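Local coordinates for protein Pcdhgc3 (Mus musculus, PDB 4ZI8) that probably mediates calcium-dependent cell adhesion and may help establish specific neuronal connections in the brain, this chain being its first three extracellular cadherin repeats, at residues N157-Y162 against L204-G209; P123-G128 against E147-P152; A171-T176 against E185-R190; I27-E32 against Q116-N121. One frame throughout, in Å; residues are numbered along the deposited sequence.

Contact 1. Residues N157-Y162 against L204-G209. With CA (calcium ion), chain N.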
loop_
_atom_site.group_PDB
_atom_site.type_symbol
_atom_site.label_atom_id
_atom_site.label_comp_id
_atom_site.label_asym_id
_atom_site.label_seq_id
_atom_site.Cartn_x
_atom_site.Cartn_y
_atom_site.Cartn_z
ATOM N N ASN B 157 31.786 -7.535 -16.564
ATOM C CA ASN B 157 31.558 -8.747 -15.787
ATOM C C ASN B 157 30.679 -8.534 -14.550
ATOM O O ASN B 157 30.255 -9.507 -13.904
ATOM C CB ASN B 157 32.884 -9.367 -15.368
ATOM C CG ASN B 157 33.751 -9.737 -16.565
ATOM O OD1 ASN B 157 33.237 -10.122 -17.614
ATOM N ND2 ASN B 157 35.069 -9.571 -16.428
ATOM N N SER B 158 30.394 -7.277 -14.237
ATOM C CA SER B 158 29.514 -6.984 -13.119
ATOM C C SER B 158 28.058 -6.926 -13.585
ATOM O O SER B 158 27.756 -7.171 -14.759
ATOM C CB SER B 158 29.891 -5.668 -12.457
ATOM O OG SER B 158 29.705 -4.610 -13.388
ATOM N N LEU B 159 27.176 -6.601 -12.654
ATOM C CA LEU B 159 25.725 -6.606 -12.916
ATOM C C LEU B 159 25.379 -5.655 -14.052
ATOM O O LEU B 159 25.779 -4.486 -14.022
ATOM C CB LEU B 159 24.962 -6.220 -11.643
ATOM C CG LEU B 159 23.418 -6.262 -11.747
ATOM C CD1 LEU B 159 22.929 -7.651 -12.064
ATOM C CD2 LEU B 159 22.795 -5.816 -10.456
ATOM N N GLN B 160 24.671 -6.156 -15.065
ATOM C CA GLN B 160 24.253 -5.319 -16.183
ATOM C C GLN B 160 22.730 -5.105 -16.264
ATOM O O GLN B 160 22.264 -4.016 -16.631
ATOM C CB GLN B 160 24.733 -5.920 -17.503
ATOM C CG GLN B 160 26.275 -5.942 -17.615
ATOM C CD GLN B 160 26.935 -4.605 -17.326
ATOM O OE1 GLN B 160 26.504 -3.560 -17.824
ATOM N NE2 GLN B 160 27.997 -4.628 -16.510
ATOM N N THR B 161 21.951 -6.138 -15.977
ATOM C CA THR B 161 20.520 -5.958 -16.140
ATOM C C THR B 161 19.730 -6.989 -15.368
ATOM O O THR B 161 20.318 -7.857 -14.712
ATOM C CB THR B 161 20.125 -5.988 -17.626
ATOM O OG1 THR B 161 18.820 -5.403 -17.762
ATOM C CG2 THR B 161 20.120 -7.404 -18.182
ATOM N N TYR B 162 18.402 -6.840 -15.406
ATOM C CA TYR B 162 17.477 -7.758 -14.755
ATOM C C TYR B 162 16.409 -8.142 -15.745
ATOM O O TYR B 162 16.079 -7.347 -16.634
ATOM C CB TYR B 162 16.798 -7.120 -13.542
ATOM C CG TYR B 162 17.654 -6.784 -12.329
ATOM C CD1 TYR B 162 18.229 -5.527 -12.200
ATOM C CD2 TYR B 162 17.806 -7.695 -11.281
ATOM C CE1 TYR B 162 18.982 -5.186 -11.081
ATOM C CE2 TYR B 162 18.540 -7.359 -10.143
ATOM C CZ TYR B 162 19.130 -6.099 -10.056
ATOM O OH TYR B 162 19.863 -5.736 -8.954
ATOM N N LEU B 204 12.635 -13.036 -10.674
ATOM C CA LEU B 204 13.541 -11.976 -11.083
ATOM C C LEU B 204 14.922 -12.585 -11.338
ATOM O O LEU B 204 15.481 -13.267 -10.467
ATOM C CB LEU B 204 13.654 -10.893 -10.009
ATOM C CG LEU B 204 14.598 -9.706 -10.242
ATOM C CD1 LEU B 204 14.070 -8.841 -11.335
ATOM C CD2 LEU B 204 14.841 -8.901 -8.949
ATOM N N THR B 205 15.446 -12.341 -12.527
ATOM C CA THR B 205 16.778 -12.814 -12.910
ATOM C C THR B 205 17.756 -11.648 -12.991
ATOM O O THR B 205 17.487 -10.671 -13.675
ATOM C CB THR B 205 16.729 -13.535 -14.238
ATOM O OG1 THR B 205 15.930 -14.705 -14.088
ATOM C CG2 THR B 205 18.131 -13.943 -14.690
ATOM N N ALA B 206 18.866 -11.728 -12.262
ATOM C CA ALA B 206 19.926 -10.735 -12.419
ATOM C C ALA B 206 21.006 -11.296 -13.339
ATOM O O ALA B 206 21.370 -12.465 -13.195
ATOM C CB ALA B 206 20.509 -10.378 -11.096
ATOM N N LEU B 207 21.471 -10.488 -14.296
ATOM C CA LEU B 207 22.483 -10.928 -15.272
ATOM C C LEU B 207 23.687 -9.990 -15.324
ATOM O O LEU B 207 23.542 -8.764 -15.288
ATOM C CB LEU B 207 21.890 -11.008 -16.670
ATOM C CG LEU B 207 20.695 -11.944 -16.834
ATOM C CD1 LEU B 207 19.526 -11.168 -17.468
ATOM C CD2 LEU B 207 21.058 -13.139 -17.689
ATOM N N ASP B 208 24.874 -10.564 -15.449
ATOM C CA ASP B 208 26.034 -9.730 -15.669
ATOM C C ASP B 208 26.209 -9.603 -17.183
ATOM O O ASP B 208 25.360 -10.065 -17.943
ATOM C CB ASP B 208 27.286 -10.276 -14.939
ATOM C CG ASP B 208 27.814 -11.602 -15.491
ATOM O OD1 ASP B 208 27.569 -11.988 -16.649
ATOM O OD2 ASP B 208 28.543 -12.266 -14.726
ATOM N N GLY B 209 27.280 -8.964 -17.646
ATOM C CA GLY B 209 27.465 -8.813 -19.073
ATOM C C GLY B 209 28.604 -9.675 -19.593
ATOM O O GLY B 209 29.268 -9.334 -20.574
HETATM CA CA CA N . 30.076 -11.580 -12.941
#
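Tyr162 reaches over segment 204-209 and is met by residues on both sides of Thr205. Its CB lies 3.6 Å from Thr205 O and also touches Leu204 CD1. Along the ring, CD2 rests against the Leu204 methyl groups, and CE2 comes to 3.7 Å from Ala206 CB. The side chain leaves on the same face of the sheet as Ala206, and chi1 of -67° places CG beside the backbone N, from where the ring meets Leu204 and Ala206. At the tip, OH is hydrogen-bonded to Lys182 O and accepts a hydrogen bond from Ala149 N, so its polar end is satisfied within the protein. On the other face, Thr161 CG2 and Leu207 CD1 run side by side, 3.9 Å apart.

The backbones form an antiparallel pair interrupted by a classic beta bulge: Gln160 and Thr161 both face Leu207. Leu207 O accepts from Gln160 N at 2.9 Å and from Thr161 N at 3.1 Å, while Leu207 N returns a nearly straight bond (171°) to Thr161 O. Beyond the bulge the register has shifted by one residue, and Gln160 CG packs on Gly209. The Gln160 amide turns back along its own segment, NE2 donating to Ser158 O from above the carbonyl plane. Just before the first strand, Asn157 O binds a calcium ion at 2.3 Å, and at the end of the second, Asp208 OD2 binds it at 2.5 Å; Asp208 also pairs with Arg214. Asn119, Asn121, Asp151 and Asp153 complete that site, while Asn157 ND2 bonds to Asp117 of the preceding linker.

Contact 2. Residues P123-G128 against E147-P152. With CA (calcium ion), chain N.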
loop_
_atom_site.group_PDB
_atom_site.type_symbol
_atom_site.label_atom_id
_atom_site.label_comp_id
_atom_site.label_asym_id
_atom_site.label_seq_id
_atom_site.Cartn_x
_atom_site.Cartn_y
_atom_site.Cartn_z
ATOM N N PRO B 123 26.051 -12.946 -10.418
ATOM C CA PRO B 123 25.427 -12.020 -9.471
ATOM C C PRO B 123 24.864 -12.833 -8.316
ATOM O O PRO B 123 24.691 -14.032 -8.512
ATOM C CB PRO B 123 24.310 -11.350 -10.297
ATOM C CG PRO B 123 24.699 -11.550 -11.726
ATOM C CD PRO B 123 25.514 -12.830 -11.778
ATOM N N SER B 124 24.657 -12.250 -7.137
ATOM C CA SER B 124 23.912 -12.936 -6.098
ATOM C C SER B 124 22.943 -11.982 -5.416
ATOM O O SER B 124 23.163 -10.775 -5.358
ATOM C CB SER B 124 24.838 -13.562 -5.051
ATOM O OG SER B 124 25.517 -12.563 -4.322
ATOM N N PHE B 125 21.855 -12.544 -4.923
ATOM C CA PHE B 125 20.872 -11.799 -4.132
ATOM C C PHE B 125 21.116 -12.039 -2.663
ATOM O O PHE B 125 21.515 -13.123 -2.279
ATOM C CB PHE B 125 19.461 -12.237 -4.480
ATOM C CG PHE B 125 18.979 -11.768 -5.811
ATOM C CD1 PHE B 125 18.480 -10.498 -5.967
ATOM C CD2 PHE B 125 18.989 -12.614 -6.896
ATOM C CE1 PHE B 125 18.004 -10.080 -7.177
ATOM C CE2 PHE B 125 18.512 -12.202 -8.114
ATOM C CZ PHE B 125 18.012 -10.939 -8.259
ATOM N N PRO B 126 20.861 -11.042 -1.817
ATOM C CA PRO B 126 21.111 -11.264 -0.398
ATOM C C PRO B 126 20.095 -12.179 0.310
ATOM O O PRO B 126 20.352 -12.554 1.437
ATOM C CB PRO B 126 21.043 -9.849 0.173
ATOM C CG PRO B 126 20.076 -9.164 -0.680
ATOM C CD PRO B 126 20.378 -9.678 -2.073
ATOM N N THR B 127 18.975 -12.531 -0.313
ATOM C CA THR B 127 18.055 -13.484 0.314
ATOM C C THR B 127 17.633 -14.490 -0.738
ATOM O O THR B 127 17.824 -14.262 -1.920
ATOM C CB THR B 127 16.805 -12.817 0.930
ATOM O OG1 THR B 127 15.976 -12.299 -0.114
ATOM C CG2 THR B 127 17.199 -11.689 1.863
ATOM N N GLY B 128 17.108 -15.622 -0.301
ATOM C CA GLY B 128 16.685 -16.654 -1.226
ATOM C C GLY B 128 15.280 -16.441 -1.755
ATOM O O GLY B 128 14.823 -17.201 -2.606
ATOM N N GLU B 147 14.556 -6.706 -4.278
ATOM C CA GLU B 147 15.908 -6.866 -3.734
ATOM C C GLU B 147 16.935 -6.688 -4.844
ATOM O O GLU B 147 16.712 -7.157 -5.960
ATOM C CB GLU B 147 16.091 -8.246 -3.096
ATOM C CG GLU B 147 15.042 -8.628 -2.093
ATOM C CD GLU B 147 15.467 -8.356 -0.670
ATOM O OE1 GLU B 147 16.567 -7.775 -0.469
ATOM O OE2 GLU B 147 14.701 -8.736 0.242
ATOM N N SER B 148 18.042 -6.017 -4.538
ATOM C CA SER B 148 19.135 -5.838 -5.496
ATOM C C SER B 148 20.058 -7.045 -5.523
ATOM O O SER B 148 20.306 -7.659 -4.491
ATOM C CB SER B 148 19.982 -4.621 -5.142
ATOM O OG SER B 148 19.234 -3.427 -5.181
ATOM N N ALA B 149 20.595 -7.357 -6.687
ATOM C CA ALA B 149 21.671 -8.327 -6.770
ATOM C C ALA B 149 22.991 -7.587 -6.786
ATOM O O ALA B 149 23.042 -6.415 -7.170
ATOM C CB ALA B 149 21.540 -9.164 -8.005
ATOM N N HIS B 150 24.048 -8.277 -6.382
ATOM C CA HIS B 150 25.400 -7.745 -6.480
ATOM C C HIS B 150 26.268 -8.737 -7.259
ATOM O O HIS B 150 26.095 -9.935 -7.126
ATOM C CB HIS B 150 25.983 -7.495 -5.093
ATOM C CG HIS B 150 27.391 -6.990 -5.120
ATOM N ND1 HIS B 150 27.753 -5.829 -5.772
ATOM C CD2 HIS B 150 28.533 -7.499 -4.590
ATOM C CE1 HIS B 150 29.057 -5.643 -5.641
ATOM N NE2 HIS B 150 29.549 -6.635 -4.921
ATOM N N ASP B 151 27.185 -8.233 -8.070
ATOM C CA ASP B 151 28.159 -9.066 -8.782
ATOM C C ASP B 151 29.524 -8.461 -8.482
ATOM O O ASP B 151 29.750 -7.291 -8.785
ATOM C CB ASP B 151 27.872 -9.072 -10.284
ATOM C CG ASP B 151 28.671 -10.116 -11.061
ATOM O OD1 ASP B 151 29.908 -10.237 -10.886
ATOM O OD2 ASP B 151 28.032 -10.821 -11.877
ATOM N N PRO B 152 30.423 -9.230 -7.851
ATOM C CA PRO B 152 31.688 -8.644 -7.390
ATOM C C PRO B 152 32.763 -8.484 -8.473
ATOM O O PRO B 152 33.802 -7.921 -8.156
ATOM C CB PRO B 152 32.161 -9.631 -6.316
ATOM C CG PRO B 152 31.601 -10.954 -6.767
ATOM C CD PRO B 152 30.256 -10.628 -7.412
HETATM CA CA CA N . 30.076 -11.580 -12.941
HETATM O O HOH W 1 27.880 -10.884 -4.601
#
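Glu147 crosses Pro126 obliquely and Thr127 at about a right angle. Its chain is bent at chi2 (-97°), which lays the carboxylate beside both: Glu147 OE1 is 3.8 Å from Pro126 CG, and OE2 lies near Thr127, whose OG1 is hydrogen-bonded to Glu129 O.

Phe125 receives segment 147-152 in two ways. Ala149 CB stands over one face, 3.9 Å from the centroid of the Phe125 ring and 15° off the normal, a CH-pi contact. At the rim, Phe125 CE1 points an edge toward Glu147 O, 3.4 Å away and in the ring plane.

Between these side chains and the calcium-bound end of the contact, the backbones form a single antiparallel hydrogen-bonded bridge: Ser124 N donates to His150 O at 2.7 Å, and His150 N donates to Ser124 O at 2.8 Å. Next to this pair, Pro123 lies against Asp151, whose OD2 is 3.2 Å from Pro123 CD. A proline nitrogen has no hydrogen to offer this oxygen. The carboxylate is instead held by calcium, Asp151 OD1 at 2.5 Å and Asp151 OD2 at 2.4 Å, a bidentate grip that fixes its rotation.

Both segments are loops. Phe125 reaches Leu204 and Ala206 of strand 199-208, Ala216 and Leu218 of strand 215-225, and Tyr162 of strand 159-164, while Pro123 and Ala149 pack on Ala206, so the loop pair lies against that sheet.

Contact 3. Residues A171-T176 against E185-R190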
loop_
_atom_site.group_PDB
_atom_site.type_symbol
_atom_site.label_atom_id
_atom_site.label_comp_id
_atom_site.label_asym_id
_atom_site.label_seq_id
_atom_site.Cartn_x
_atom_site.Cartn_y
_atom_site.Cartn_z
ATOM N N ALA B 171 5.165 -5.238 -15.358
ATOM C CA ALA B 171 6.368 -5.039 -16.172
ATOM C C ALA B 171 7.550 -4.803 -15.237
ATOM O O ALA B 171 7.360 -4.589 -14.035
ATOM C CB ALA B 171 6.201 -3.880 -17.147
ATOM N N LEU B 172 8.763 -4.870 -15.782
ATOM C CA LEU B 172 9.982 -4.635 -15.003
ATOM C C LEU B 172 10.657 -3.358 -15.451
ATOM O O LEU B 172 10.772 -3.112 -16.649
ATOM C CB LEU B 172 10.962 -5.798 -15.146
ATOM C CG LEU B 172 12.023 -5.875 -14.035
ATOM C CD1 LEU B 172 11.356 -6.240 -12.711
ATOM C CD2 LEU B 172 13.138 -6.881 -14.356
ATOM N N ARG B 173 11.104 -2.535 -14.509
ATOM C CA ARG B 173 12.042 -1.454 -14.855
ATOM C C ARG B 173 13.367 -1.656 -14.176
ATOM O O ARG B 173 13.410 -2.113 -13.045
ATOM C CB ARG B 173 11.492 -0.099 -14.472
ATOM C CG ARG B 173 10.231 0.147 -15.169
ATOM C CD ARG B 173 9.801 1.548 -15.043
ATOM N NE ARG B 173 8.609 1.727 -15.856
ATOM C CZ ARG B 173 7.889 2.839 -15.863
ATOM N NH1 ARG B 173 8.254 3.855 -15.091
ATOM N NH2 ARG B 173 6.822 2.932 -16.639
ATOM N N VAL B 174 14.453 -1.325 -14.857
ATOM C CA VAL B 174 15.755 -1.398 -14.223
ATOM C C VAL B 174 16.253 0.025 -14.072
ATOM O O VAL B 174 16.298 0.782 -15.046
ATOM C CB VAL B 174 16.736 -2.252 -15.029
ATOM C CG1 VAL B 174 18.106 -2.285 -14.355
ATOM C CG2 VAL B 174 16.196 -3.662 -15.168
ATOM N N GLN B 175 16.569 0.414 -12.846
ATOM C CA GLN B 175 17.006 1.774 -12.579
ATOM C C GLN B 175 18.488 1.764 -12.249
ATOM O O GLN B 175 19.001 0.798 -11.688
ATOM C CB GLN B 175 16.207 2.393 -11.428
ATOM C CG GLN B 175 14.691 2.324 -11.600
ATOM C CD GLN B 175 14.197 3.230 -12.709
ATOM O OE1 GLN B 175 14.966 4.012 -13.279
ATOM N NE2 GLN B 175 12.910 3.130 -13.023
ATOM N N THR B 176 19.196 2.810 -12.641
ATOM C CA THR B 176 20.590 2.894 -12.266
ATOM C C THR B 176 20.735 4.040 -11.272
ATOM O O THR B 176 20.322 5.166 -11.554
ATOM C CB THR B 176 21.510 3.081 -13.486
ATOM O OG1 THR B 176 21.399 1.935 -14.339
ATOM C CG2 THR B 176 22.956 3.170 -13.040
ATOM N N GLU B 185 12.431 -2.727 -10.348
ATOM C CA GLU B 185 11.154 -2.555 -9.657
ATOM C C GLU B 185 10.064 -3.148 -10.504
ATOM O O GLU B 185 10.112 -3.061 -11.728
ATOM C CB GLU B 185 10.871 -1.085 -9.361
ATOM C CG GLU B 185 10.856 -0.181 -10.581
ATOM C CD GLU B 185 10.762 1.302 -10.217
ATOM O OE1 GLU B 185 10.728 1.623 -9.007
ATOM O OE2 GLU B 185 10.740 2.144 -11.147
ATOM N N LEU B 186 9.096 -3.795 -9.872
ATOM C CA LEU B 186 7.892 -4.170 -10.595
ATOM C C LEU B 186 7.083 -2.933 -10.872
ATOM O O LEU B 186 7.034 -2.024 -10.050
ATOM C CB LEU B 186 7.024 -5.137 -9.808
ATOM C CG LEU B 186 7.640 -6.452 -9.398
ATOM C CD1 LEU B 186 6.592 -7.121 -8.542
ATOM C CD2 LEU B 186 7.961 -7.290 -10.608
ATOM N N VAL B 187 6.433 -2.900 -12.024
ATOM C CA VAL B 187 5.462 -1.862 -12.292
ATOM C C VAL B 187 4.140 -2.543 -12.533
ATOM O O VAL B 187 4.031 -3.389 -13.431
ATOM C CB VAL B 187 5.832 -1.024 -13.508
ATOM C CG1 VAL B 187 4.735 0.003 -13.787
ATOM C CG2 VAL B 187 7.189 -0.362 -13.286
ATOM N N LEU B 188 3.128 -2.170 -11.757
ATOM C CA LEU B 188 1.816 -2.807 -11.900
ATOM C C LEU B 188 1.155 -2.276 -13.162
ATOM O O LEU B 188 0.824 -1.095 -13.246
ATOM C CB LEU B 188 0.968 -2.548 -10.667
ATOM C CG LEU B 188 -0.391 -3.256 -10.672
ATOM C CD1 LEU B 188 -0.192 -4.773 -10.530
ATOM C CD2 LEU B 188 -1.270 -2.700 -9.566
ATOM N N GLU B 189 0.997 -3.149 -14.158
ATOM C CA GLU B 189 0.513 -2.758 -15.482
ATOM C C GLU B 189 -0.969 -3.062 -15.677
ATOM O O GLU B 189 -1.663 -2.334 -16.373
ATOM C CB GLU B 189 1.317 -3.467 -16.570
ATOM C CG GLU B 189 2.761 -3.134 -16.541
ATOM C CD GLU B 189 3.139 -2.261 -17.685
ATOM O OE1 GLU B 189 2.452 -2.343 -18.724
ATOM O OE2 GLU B 189 4.107 -1.487 -17.550
ATOM N N ARG B 190 -1.432 -4.155 -15.072
ATOM C CA ARG B 190 -2.842 -4.518 -15.061
ATOM C C ARG B 190 -3.230 -4.800 -13.618
ATOM O O ARG B 190 -2.481 -5.434 -12.887
ATOM C CB ARG B 190 -3.102 -5.731 -15.972
ATOM C CG ARG B 190 -2.507 -5.559 -17.398
ATOM C CD ARG B 190 -2.799 -6.714 -18.370
ATOM N NE ARG B 190 -4.189 -7.190 -18.348
ATOM C CZ ARG B 190 -4.569 -8.333 -17.798
ATOM N NH1 ARG B 190 -3.676 -9.122 -17.221
ATOM N NH2 ARG B 190 -5.830 -8.696 -17.833
#
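Glu185 and Arg173 form one of two hydrogen-bonded pairs in this antiparallel hairpin. Arg173 N donates to Glu185 O at 3.0 Å, almost straight (174°), and Glu185 N returns a bond to Arg173 O at 2.9 Å. Ala171 and Val187 repeat the scheme: Val187 N meets Ala171 O at 2.8 Å, and Ala171 N meets Val187 O at 2.9 Å.

The Glu185 carboxylate is served by side chains. Gln175 NE2 donates to Glu185 OE2 at 3.0 Å, approaching from 46° above the carboxylate plane, and Arg143 NH1 forms a salt bridge to the same oxygen. Arg173, by contrast, brings NH1 no nearer than 5.0 Å to Glu185 OE2; its extended chain runs over Val187 instead, with CG 3.6 Å from Val187 CG2. With an alanine here in place of the glutamate the acceptor is gone, which is likely to leave Arg143 without its charged mate and the Gln175 amide freer to turn.

On the other face, Leu172 CD1 touches Leu186 CD2. Both leucines pack on Leu164 of strand 159-164, and Leu172 also on Tyr162, while strand 143-145 flanks strand 182-188 on the side away from strand 170-176.

Contact 4. Residues I27-E32 against Q116-N121. With CA (calcium ion), chain O; CA (calcium ion), chain P; CA (calcium ion), chain N.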
loop_
_atom_site.group_PDB
_atom_site.type_symbol
_atom_site.label_atom_id
_atom_site.label_comp_id
_atom_site.label_asym_id
_atom_site.label_seq_id
_atom_site.Cartn_x
_atom_site.Cartn_y
_atom_site.Cartn_z
ATOM N N ILE B 27 48.485 -9.976 -15.831
ATOM C CA ILE B 27 48.008 -11.342 -15.984
ATOM C C ILE B 27 46.543 -11.414 -15.579
ATOM O O ILE B 27 46.063 -10.549 -14.853
ATOM C CB ILE B 27 48.823 -12.346 -15.124
ATOM C CG1 ILE B 27 48.669 -12.047 -13.642
ATOM C CG2 ILE B 27 50.331 -12.274 -15.471
ATOM C CD1 ILE B 27 49.260 -13.190 -12.741
ATOM N N LEU B 28 45.853 -12.450 -16.037
ATOM C CA LEU B 28 44.513 -12.737 -15.553
ATOM C C LEU B 28 44.529 -13.188 -14.108
ATOM O O LEU B 28 45.441 -13.934 -13.691
ATOM C CB LEU B 28 43.868 -13.828 -16.409
ATOM C CG LEU B 28 43.605 -13.554 -17.886
ATOM C CD1 LEU B 28 42.953 -14.782 -18.541
ATOM C CD2 LEU B 28 42.748 -12.301 -18.053
ATOM N N GLU B 29 43.511 -12.798 -13.333
ATOM C CA GLU B 29 43.387 -13.371 -11.999
ATOM C C GLU B 29 43.179 -14.879 -12.069
ATOM O O GLU B 29 42.804 -15.435 -13.101
ATOM C CB GLU B 29 42.215 -12.727 -11.220
ATOM C CG GLU B 29 40.859 -12.817 -11.981
ATOM C CD GLU B 29 39.642 -12.605 -11.084
ATOM O OE1 GLU B 29 39.686 -12.914 -9.872
ATOM O OE2 GLU B 29 38.638 -12.102 -11.601
ATOM N N GLU B 30 43.397 -15.531 -10.938
ATOM C CA GLU B 30 43.005 -16.901 -10.703
ATOM C C GLU B 30 43.848 -17.865 -11.540
ATOM O O GLU B 30 43.423 -18.963 -11.827
ATOM C CB GLU B 30 41.488 -17.084 -10.969
ATOM C CG GLU B 30 40.620 -16.121 -10.184
ATOM C CD GLU B 30 40.427 -16.486 -8.716
ATOM O OE1 GLU B 30 41.068 -17.442 -8.193
ATOM O OE2 GLU B 30 39.590 -15.807 -8.064
ATOM N N ARG B 31 45.066 -17.475 -11.905
ATOM C CA ARG B 31 45.955 -18.437 -12.576
ATOM C C ARG B 31 46.403 -19.517 -11.619
ATOM O O ARG B 31 46.497 -19.282 -10.415
ATOM C CB ARG B 31 47.182 -17.754 -13.173
ATOM C CG ARG B 31 46.923 -16.787 -14.327
ATOM C CD ARG B 31 45.982 -17.336 -15.403
ATOM N NE ARG B 31 44.583 -17.093 -15.033
ATOM C CZ ARG B 31 43.544 -17.498 -15.749
ATOM N NH1 ARG B 31 43.751 -18.164 -16.870
ATOM N NH2 ARG B 31 42.297 -17.247 -15.338
ATOM N N GLU B 32 46.703 -20.690 -12.166
ATOM C CA GLU B 32 47.218 -21.802 -11.388
ATOM C C GLU B 32 48.604 -21.505 -10.817
ATOM O O GLU B 32 49.345 -20.670 -11.344
ATOM C CB GLU B 32 47.275 -23.067 -12.247
ATOM C CG GLU B 32 45.893 -23.564 -12.704
ATOM C CD GLU B 32 45.870 -25.053 -13.090
ATOM O OE1 GLU B 32 46.952 -25.651 -13.329
ATOM O OE2 GLU B 32 44.756 -25.623 -13.150
ATOM N N GLN B 116 44.100 -8.826 -13.815
ATOM C CA GLN B 116 42.950 -8.530 -14.658
ATOM C C GLN B 116 41.739 -9.378 -14.291
ATOM O O GLN B 116 41.877 -10.561 -14.021
ATOM C CB GLN B 116 43.306 -8.751 -16.122
ATOM C CG GLN B 116 44.479 -7.856 -16.585
ATOM C CD GLN B 116 45.066 -8.288 -17.913
ATOM O OE1 GLN B 116 45.027 -9.472 -18.274
ATOM N NE2 GLN B 116 45.640 -7.332 -18.645
ATOM N N ASP B 117 40.554 -8.765 -14.339
ATOM C CA ASP B 117 39.290 -9.426 -13.972
ATOM C C ASP B 117 38.912 -10.527 -14.901
ATOM O O ASP B 117 39.029 -10.375 -16.103
ATOM C CB ASP B 117 38.142 -8.409 -13.948
ATOM C CG ASP B 117 36.877 -8.967 -13.311
ATOM O OD1 ASP B 117 36.970 -9.655 -12.272
ATOM O OD2 ASP B 117 35.770 -8.695 -13.823
ATOM N N ILE B 118 38.434 -11.651 -14.367
ATOM C CA ILE B 118 37.721 -12.591 -15.212
ATOM C C ILE B 118 36.313 -12.732 -14.641
ATOM O O ILE B 118 36.051 -12.408 -13.464
ATOM C CB ILE B 118 38.433 -13.998 -15.330
ATOM C CG1 ILE B 118 38.334 -14.761 -14.020
ATOM C CG2 ILE B 118 39.934 -13.833 -15.759
ATOM C CD1 ILE B 118 39.043 -16.136 -14.028
ATOM N N ASN B 119 35.398 -13.185 -15.473
ATOM C CA ASN B 119 34.016 -13.316 -15.024
ATOM C C ASN B 119 33.772 -14.608 -14.266
ATOM O O ASN B 119 32.964 -15.464 -14.717
ATOM C CB ASN B 119 33.030 -13.222 -16.193
ATOM C CG ASN B 119 31.605 -12.920 -15.697
ATOM O OD1 ASN B 119 31.437 -12.364 -14.611
ATOM N ND2 ASN B 119 30.591 -13.331 -16.447
ATOM N N ASP B 120 34.426 -14.739 -13.103
ATOM C CA ASP B 120 34.310 -15.933 -12.268
ATOM C C ASP B 120 33.227 -15.821 -11.195
ATOM O O ASP B 120 33.101 -16.724 -10.355
ATOM C CB ASP B 120 35.658 -16.274 -11.602
ATOM C CG ASP B 120 36.336 -15.074 -10.922
ATOM O OD1 ASP B 120 35.936 -13.916 -11.147
ATOM O OD2 ASP B 120 37.353 -15.284 -10.199
ATOM N N ASN B 121 32.406 -14.771 -11.232
ATOM C CA ASN B 121 31.262 -14.697 -10.294
ATOM C C ASN B 121 29.898 -14.443 -10.949
ATOM O O ASN B 121 29.763 -13.577 -11.861
ATOM C CB ASN B 121 31.519 -13.602 -9.255
ATOM C CG ASN B 121 32.752 -13.868 -8.405
ATOM O OD1 ASN B 121 32.659 -14.478 -7.328
ATOM N ND2 ASN B 121 33.923 -13.411 -8.879
HETATM CA CA CA O . 36.440 -11.655 -11.281
HETATM CA CA CA P . 38.093 -14.050 -8.501
HETATM CA CA CA N . 30.076 -11.580 -12.941
HETATM O O HOH W 2 36.287 -15.095 -7.292
#
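Glu29 and Asp120 come from opposite directions, their carboxylate planes 84° apart, and share two calcium ions. Glu29 OE2 binds one ion at 2.3 Å together with Asp120 OD1, Asp117 OD1 and Ile118 O; Glu29 OE1 binds the other at 2.4 Å together with Asp120 OD2 and Glu30 OE2. Each carboxylate therefore bridges the pair, and the metals probably offset the repulsion between so many oxygens. With Glu29 CG between the backbone N and the carbonyl carbon (chi1 55°) and the chain extended beyond, Glu29 OE2 accepts a hydrogen bond from Ile118 N at 2.8 Å through its anti lone pair.

Glu30 crosses Asp120 at about a right angle, its planar group turned 73° from that of Asp120; Arg81 is a further partner of Glu30.

Arg31 folds back so that NE and NH2 both donate to Glu29 O. Its guanidinium carries Leu28 CB over one face and Ile118 CD1 at its edge, 3.7 Å from Arg31 NH2. Replacing Arg31 with an alanine would probably strip Glu29 O of both donors and take away the flat group against Leu28 CB and Ile118 CD1.

Next to the metal site, Gln116 N bonds to Ile27 O at 2.8 Å and Glu29 N to Gln116 O at 2.9 Å, a parallel pairing at the end of strand 24-28. Glu85 and Asp153 complete the first site, Asp83, Glu85 and a water the second, and Asn119 and Asn121 reach a third calcium. The run Asp117-Ile118-Asn119-Asp120-Asn121 fits the DXNDN linker motif of cadherins, which ligates calcium between consecutive repeats.

In the fold
Along the chain contact 4 comes first, then contact 2, then contact 1, with both segments of contact 3 falling between those of contact 1. Contacts 1 and 2 are neighbours, their centres about 10 Å apart; contact 3 lies about 16 Å from contact 1, and contact 4 about 19 Å from it. Contacts 3 and 4 are furthest apart, about 34 Å between centres. Contact 1 lies in the sheet of strands 130-135, 215-225, 199-208 and 159-164, contact 3 in that of strands 143-145, 182-188 and 170-176. Contacts 1, 2 and 4 share one calcium ion, so the linker closing the first repeat is tied directly to the second, consistent with a calcium-stiffened junction.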